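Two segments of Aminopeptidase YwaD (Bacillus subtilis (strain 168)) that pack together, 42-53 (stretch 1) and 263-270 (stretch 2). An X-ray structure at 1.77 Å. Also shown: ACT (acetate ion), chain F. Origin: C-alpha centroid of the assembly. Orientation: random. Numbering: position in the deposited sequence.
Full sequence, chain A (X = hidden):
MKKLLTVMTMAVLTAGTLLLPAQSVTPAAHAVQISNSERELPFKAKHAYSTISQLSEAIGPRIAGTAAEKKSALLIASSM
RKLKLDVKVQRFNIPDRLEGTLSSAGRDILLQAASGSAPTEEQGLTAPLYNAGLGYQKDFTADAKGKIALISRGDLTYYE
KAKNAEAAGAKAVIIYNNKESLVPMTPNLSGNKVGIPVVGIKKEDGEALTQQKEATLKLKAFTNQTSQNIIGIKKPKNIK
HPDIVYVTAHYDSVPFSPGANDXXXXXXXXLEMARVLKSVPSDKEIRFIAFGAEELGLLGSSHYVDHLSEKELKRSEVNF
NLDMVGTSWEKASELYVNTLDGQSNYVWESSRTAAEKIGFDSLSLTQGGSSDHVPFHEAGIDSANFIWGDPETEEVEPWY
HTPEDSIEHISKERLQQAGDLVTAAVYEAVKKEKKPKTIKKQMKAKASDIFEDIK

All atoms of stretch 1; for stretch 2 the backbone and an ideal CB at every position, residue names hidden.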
ATOM      1  N   PRO A  42     -13.342  24.752  -3.316  1.00 38.16           N
ATOM      2  CA  PRO A  42     -12.160  25.292  -2.597  1.00 27.93           C
ATOM      3  C   PRO A  42     -11.334  24.223  -1.893  1.00 27.58           C
ATOM      4  O   PRO A  42     -11.234  24.166  -0.664  1.00 27.86           O
ATOM      5  CB  PRO A  42     -12.800  26.281  -1.615  1.00 29.14           C
ATOM      6  CG  PRO A  42     -14.152  25.707  -1.334  1.00 38.11           C
ATOM      7  CD  PRO A  42     -14.610  25.064  -2.627  1.00 38.45           C
ATOM      8  N   PHE A  43     -10.725  23.337  -2.679  1.00 25.04           N
ATOM      9  CA  PHE A  43      -9.762  22.393  -2.124  1.00 22.81           C
ATOM     10  C   PHE A  43      -8.555  23.163  -1.593  1.00 28.07           C
ATOM     11  O   PHE A  43      -7.987  23.998  -2.299  1.00 28.39           O
ATOM     12  CB  PHE A  43      -9.326  21.376  -3.189  1.00 22.27           C
ATOM     13  CG  PHE A  43      -8.413  20.300  -2.661  1.00 23.43           C
ATOM     14  CD1 PHE A  43      -7.049  20.540  -2.488  1.00 26.04           C
ATOM     15  CD2 PHE A  43      -8.911  19.047  -2.328  1.00 20.81           C
ATOM     16  CE1 PHE A  43      -6.209  19.556  -1.986  1.00 24.74           C
ATOM     17  CE2 PHE A  43      -8.079  18.058  -1.835  1.00 20.49           C
ATOM     18  CZ  PHE A  43      -6.729  18.305  -1.658  1.00 29.48           C
ATOM     19  N   LYS A  44      -8.169  22.897  -0.347  1.00 24.43           N
ATOM     20  CA  LYS A  44      -7.053  23.614   0.272  1.00 26.83           C
ATOM     21  C   LYS A  44      -5.992  22.614   0.713  1.00 28.51           C
ATOM     22  O   LYS A  44      -6.197  21.849   1.667  1.00 26.26           O
ATOM     23  CB  LYS A  44      -7.531  24.470   1.437  1.00 33.63           C
ATOM     24  CG  LYS A  44      -8.462  25.588   0.986  1.00 35.80           C
ATOM     25  CD  LYS A  44      -8.904  26.445   2.134  1.00 36.52           C
ATOM     26  CE  LYS A  44     -10.058  27.351   1.723  1.00 35.44           C
ATOM     27  NZ  LYS A  44     -10.393  28.294   2.818  1.00 43.08           N
ATOM     28  N   ALA A  45      -4.851  22.643   0.024  1.00 25.44           N
ATOM     29  CA  ALA A  45      -3.767  21.718   0.342  1.00 24.70           C
ATOM     30  C   ALA A  45      -3.250  21.912   1.764  1.00 25.61           C
ATOM     31  O   ALA A  45      -2.715  20.968   2.355  1.00 25.41           O
ATOM     32  CB  ALA A  45      -2.623  21.880  -0.665  1.00 21.71           C
ATOM     33  N   LYS A  46      -3.397  23.111   2.342  1.00 27.48           N
ATOM     34  CA  LYS A  46      -2.922  23.291   3.714  1.00 27.91           C
ATOM     35  C   LYS A  46      -3.655  22.350   4.665  1.00 29.67           C
ATOM     36  O   LYS A  46      -3.056  21.815   5.604  1.00 29.45           O
ATOM     37  CB  LYS A  46      -3.070  24.751   4.164  1.00 27.77           C
ATOM     38  CG  LYS A  46      -4.499  25.228   4.361  1.00 25.09           C
ATOM     39  CD  LYS A  46      -4.559  26.701   4.757  1.00 27.59           C
ATOM     40  CE  LYS A  46      -6.004  27.142   4.949  1.00 29.58           C
ATOM     41  NZ  LYS A  46      -6.144  28.614   5.177  1.00 31.42           N
ATOM     42  N   HIS A  47      -4.948  22.115   4.416  1.00 26.88           N
ATOM     43  CA  HIS A  47      -5.693  21.154   5.223  1.00 25.02           C
ATOM     44  C   HIS A  47      -5.130  19.759   5.064  1.00 23.11           C
ATOM     45  O   HIS A  47      -5.012  19.009   6.042  1.00 26.38           O
ATOM     46  CB  HIS A  47      -7.161  21.141   4.819  1.00 21.43           C
ATOM     47  CG  HIS A  47      -7.873  22.421   5.091  1.00 25.47           C
ATOM     48  ND1 HIS A  47      -9.108  22.705   4.552  1.00 32.89           N
ATOM     49  CD2 HIS A  47      -7.535  23.486   5.850  1.00 33.61           C
ATOM     50  CE1 HIS A  47      -9.501  23.897   4.965  1.00 35.19           C
ATOM     51  NE2 HIS A  47      -8.563  24.394   5.752  1.00 33.95           N
ATOM     52  N   ALA A  48      -4.821  19.377   3.825  1.00 21.14           N
ATOM     53  CA  ALA A  48      -4.249  18.055   3.596  1.00 22.15           C
ATOM     54  C   ALA A  48      -2.885  17.935   4.265  1.00 25.37           C
ATOM     55  O   ALA A  48      -2.588  16.915   4.903  1.00 24.43           O
ATOM     56  CB  ALA A  48      -4.155  17.768   2.092  1.00 21.80           C
ATOM     57  N   TYR A  49      -2.044  18.967   4.135  1.00 24.10           N
ATOM     58  CA  TYR A  49      -0.753  18.966   4.816  1.00 19.71           C
ATOM     59  C   TYR A  49      -0.931  18.713   6.310  1.00 26.13           C
ATOM     60  O   TYR A  49      -0.238  17.874   6.905  1.00 23.47           O
ATOM     61  CB  TYR A  49      -0.030  20.300   4.572  1.00 20.37           C
ATOM     62  CG  TYR A  49       1.391  20.306   5.098  1.00 27.29           C
ATOM     63  CD1 TYR A  49       1.672  20.719   6.397  1.00 29.80           C
ATOM     64  CD2 TYR A  49       2.448  19.862   4.306  1.00 26.95           C
ATOM     65  CE1 TYR A  49       2.965  20.712   6.885  1.00 31.04           C
ATOM     66  CE2 TYR A  49       3.752  19.858   4.789  1.00 25.33           C
ATOM     67  CZ  TYR A  49       4.001  20.278   6.078  1.00 29.92           C
ATOM     68  OH  TYR A  49       5.288  20.258   6.572  1.00 31.68           O
ATOM     69  N   SER A  50      -1.881  19.422   6.931  1.00 25.34           N
ATOM     70  CA  SER A  50      -2.123  19.231   8.354  1.00 25.56           C
ATOM     71  C   SER A  50      -2.477  17.782   8.659  1.00 23.00           C
ATOM     72  O   SER A  50      -2.001  17.214   9.649  1.00 25.85           O
ATOM     73  CB  SER A  50      -3.232  20.165   8.827  1.00 36.02           C
ATOM     74  OG  SER A  50      -3.423  20.024  10.221  1.00 46.86           O
ATOM     75  N   THR A  51      -3.320  17.171   7.827  1.00 21.44           N
ATOM     76  CA  THR A  51      -3.678  15.772   8.045  1.00 19.76           C
ATOM     77  C   THR A  51      -2.472  14.860   7.879  1.00 20.79           C
ATOM     78  O   THR A  51      -2.304  13.899   8.638  1.00 21.48           O
ATOM     79  CB  THR A  51      -4.791  15.367   7.090  1.00 22.93           C
ATOM     80  OG1 THR A  51      -5.932  16.198   7.342  1.00 25.33           O
ATOM     81  CG2 THR A  51      -5.167  13.902   7.294  1.00 23.50           C
ATOM     82  N   ILE A  52      -1.618  15.149   6.896  1.00 17.83           N
ATOM     83  CA  ILE A  52      -0.408  14.342   6.718  1.00 21.46           C
ATOM     84  C   ILE A  52       0.498  14.443   7.940  1.00 23.60           C
ATOM     85  O   ILE A  52       1.129  13.454   8.345  1.00 19.31           O
ATOM     86  CB  ILE A  52       0.345  14.769   5.444  1.00 19.05           C
ATOM     87  CG1 ILE A  52      -0.487  14.485   4.202  1.00 19.51           C
ATOM     88  CG2 ILE A  52       1.708  14.050   5.364  1.00 21.03           C
ATOM     89  CD1 ILE A  52       0.198  15.024   2.937  1.00 20.36           C
ATOM     90  N   SER A  53       0.626  15.648   8.510  1.00 20.64           N
ATOM     91  CA  SER A  53       1.415  15.819   9.730  1.00 22.16           C
ATOM     92  C   SER A  53       0.847  14.992  10.874  1.00 27.22           C
ATOM     93  O   SER A  53       1.590  14.353  11.627  1.00 25.98           O
ATOM     94  CB  SER A  53       1.462  17.295  10.130  1.00 24.94           C
ATOM     95  OG  SER A  53       2.192  17.469  11.328  1.00 29.63           O
ATOM     96  N   UNK A 263       0.845   6.416   2.477  1.00 15.21           N
ATOM     97  CA  UNK A 263      -0.104   7.157   1.662  1.00 14.64           C
ATOM     98  C   UNK A 263      -0.867   8.151   2.530  1.00 17.08           C
ATOM     99  O   UNK A 263      -2.080   8.294   2.421  1.00 17.30           O
ATOM    100  CB  UNK A 263      -1.071   6.205   0.955  1.00 14.64           C
ATOM    101  N   UNK A 264      -0.151   8.833   3.422  1.00 15.02           N
ATOM    102  CA  UNK A 264      -0.771   9.963   4.101  1.00 15.31           C
ATOM    103  C   UNK A 264      -1.338  10.951   3.103  1.00 18.39           C
ATOM    104  O   UNK A 264      -2.413  11.524   3.312  1.00 19.75           O
ATOM    105  CB  UNK A 264       0.238  10.660   5.016  1.00 15.31           C
ATOM    106  N   UNK A 265      -0.636  11.136   1.983  1.00 17.46           N
ATOM    107  CA  UNK A 265      -1.068  12.088   0.973  1.00 17.37           C
ATOM    108  C   UNK A 265      -2.455  11.747   0.448  1.00 19.12           C
ATOM    109  O   UNK A 265      -3.338  12.609   0.410  1.00 18.76           O
ATOM    110  CB  UNK A 265      -0.064  12.129  -0.181  1.00 17.37           C
ATOM    111  N   UNK A 266      -2.659  10.509  -0.007  1.00 17.78           N
ATOM    112  CA  UNK A 266      -3.961  10.160  -0.559  1.00 17.36           C
ATOM    113  C   UNK A 266      -5.060  10.212   0.483  1.00 15.96           C
ATOM    114  O   UNK A 266      -6.181  10.647   0.201  1.00 17.23           O
ATOM    115  CB  UNK A 266      -3.910   8.764  -1.184  1.00 17.36           C
ATOM    116  N   UNK A 267      -4.764   9.744   1.695  1.00 17.25           N
ATOM    117  CA  UNK A 267      -5.735   9.829   2.776  1.00 15.62           C
ATOM    118  C   UNK A 267      -6.134  11.277   3.025  1.00 17.24           C
ATOM    119  O   UNK A 267      -7.324  11.596   3.166  1.00 18.36           O
ATOM    120  CB  UNK A 267      -5.171   9.205   4.054  1.00 15.62           C
ATOM    121  N   UNK A 268      -5.148  12.174   3.024  1.00 20.21           N
ATOM    122  CA  UNK A 268      -5.404  13.577   3.325  1.00 21.25           C
ATOM    123  C   UNK A 268      -6.176  14.259   2.202  1.00 21.86           C
ATOM    124  O   UNK A 268      -7.051  15.091   2.463  1.00 20.12           O
ATOM    125  CB  UNK A 268      -4.086  14.313   3.575  1.00 21.25           C
ATOM    126  N   UNK A 269      -5.865  13.933   0.942  1.00 20.18           N
ATOM    127  CA  UNK A 269      -6.591  14.535  -0.175  1.00 18.06           C
ATOM    128  C   UNK A 269      -8.021  14.010  -0.225  1.00 18.12           C
ATOM    129  O   UNK A 269      -8.968  14.745  -0.535  1.00 21.40           O
ATOM    130  CB  UNK A 269      -5.876  14.253  -1.498  1.00 18.06           C
ATOM    131  N   UNK A 270      -8.196  12.725   0.064  1.00 18.46           N
ATOM    132  CA  UNK A 270      -9.541  12.172   0.156  1.00 18.67           C
ATOM    133  C   UNK A 270     -10.368  12.918   1.204  1.00 21.12           C
ATOM    134  O   UNK A 270     -11.532  13.263   0.960  1.00 22.44           O
ATOM    135  CB  UNK A 270      -9.480  10.681   0.492  1.00 18.67           C
TER
HETATM  136  C   ACT F 503      -9.705  28.060   6.475  1.00 60.27           C
HETATM  137  O   ACT F 503      -9.356  28.680   5.430  1.00 61.64           O
HETATM  138  OXT ACT F 503      -9.165  27.049   7.005  1.00 59.27           O
HETATM  139  CH3 ACT F 503     -10.971  28.639   7.206  1.00 56.28           C

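Stretch 2 is part of a helix whose axis passes 8.3 Å from that of helix 45-53, the two running at 132° to each other. At that distance the positions facing stretch 1 have little room, and size counts for as much as chemistry.

Position 263 has phi/psi of -142/43, within a wider pi-type turn, and its ideal CB has nothing of stretch 1 within 5.5 Å. Stretch 1 therefore leaves the choice open, although a short polar side chain could serve the nearby turn. The residue is Asn263, whose OD1 accepts a hydrogen bond from the backbone N of 266 at 2.9 Å.

Position 264 is different. Its CA-to-CB bond points toward stretch 1, and the ideal CB would lie 3.7 Å from CG2 of Ile52. The backbones are also close, with the CA atoms of Ile52 and 264 5.1 Å apart. A small residue, glycine or perhaps alanine, suits such a place; the helical phi/psi of -54/-37 does not demand glycine. It is Gly264, and Ile52 CG1 packs against its O at 3.6 Å.

At 265 the CB points away, yet the ideal CB is still 4.3 Å from Ile52 CD1. Many side chains could follow that direction. Ser265 is found, with Ile52 CD1 3.8 Å from its CA; its hydroxyl bonds to a residue just outside the stretch.

Position 266 also points away, with ordinary helical angles and no atom of stretch 1 near its ideal CB, so stretch 1 sets no limit on it. The residue is Gly266. Position 267 points sideways and likewise meets nothing within 5.5 Å of its ideal CB; a polar or a branched residue would do. It is Thr267, in rotamer m, which makes no close contact with stretch 1.

Position 268 is the centre of the packing. Its CB points toward stretch 1, and the ideal CB falls tightly at 3.3 Å from Ala48 O and at 3.7 Å from both Thr51 CB and Ile52 CG1. The CA atoms of Ala48 and 268 are just 4.6 Å apart. Alanine, serine or cysteine would be natural choices. The residue is Ser268: rotamer p carries its OG back to its own helix, where it donates to Ser265 O at 2.7 Å. With its proton so used, OG can lie against carbon, 3.4 Å from both Ala48 CB and Ile52 CG1. A water joins the helices nearby, donating to Ser268 O at 2.8 Å and lying 2.8 Å from Thr51 OG1 in a second hydrogen bond.

At 269 the CB points sideways, with its ideal position 4.1 Å from Phe43 CZ, so an apolar residue such as valine, isoleucine or leucine is expected. Val269 places CG1 3.7 Å from Phe43 CZ, while its O sits at the ring edge, 3.7 Å from Phe43 CE2.

Position 270 points away from stretch 1, which neither favours nor excludes any side chain there, so large or small, polar or apolar would do. Met270 occupies it, its side chain no nearer than 7.9 Å to stretch 1.

Stretch 2 263-270: NGSGTSVM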
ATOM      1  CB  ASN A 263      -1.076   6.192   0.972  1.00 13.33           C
ATOM      2  CG  ASN A 263      -2.009   6.904   0.007  1.00 15.03           C
ATOM      3  OD1 ASN A 263      -1.631   7.904  -0.599  1.00 15.56           O
ATOM      4  ND2 ASN A 263      -3.229   6.387  -0.142  1.00 15.12           N
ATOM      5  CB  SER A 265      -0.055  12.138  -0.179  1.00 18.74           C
ATOM      6  OG  SER A 265      -0.047  10.902  -0.886  1.00 19.16           O
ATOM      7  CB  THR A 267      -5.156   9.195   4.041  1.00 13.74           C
ATOM      8  OG1 THR A 267      -4.857   7.809   3.785  1.00 16.86           O
ATOM      9  CG2 THR A 267      -6.166   9.275   5.202  1.00 16.33           C
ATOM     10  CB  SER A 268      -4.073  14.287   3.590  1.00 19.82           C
ATOM     11  OG  SER A 268      -3.369  14.519   2.378  1.00 25.83           O
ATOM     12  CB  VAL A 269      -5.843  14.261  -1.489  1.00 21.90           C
ATOM     13  CG1 VAL A 269      -6.652  14.749  -2.678  1.00 20.11           C
ATOM     14  CG2 VAL A 269      -4.459  14.923  -1.462  1.00 23.72           C
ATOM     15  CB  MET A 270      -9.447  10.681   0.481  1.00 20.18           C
ATOM     16  CG  MET A 270     -10.808   9.991   0.656  1.00 22.19           C
ATOM     17  SD  MET A 270     -11.366  10.048   2.369  1.00 24.65           S
ATOM     18  CE  MET A 270     -10.261   8.855   3.147  1.00 20.07           C
TER
HETATM   19  O   HOH W   1      -7.148  16.562   4.866  1.00 20.39           O
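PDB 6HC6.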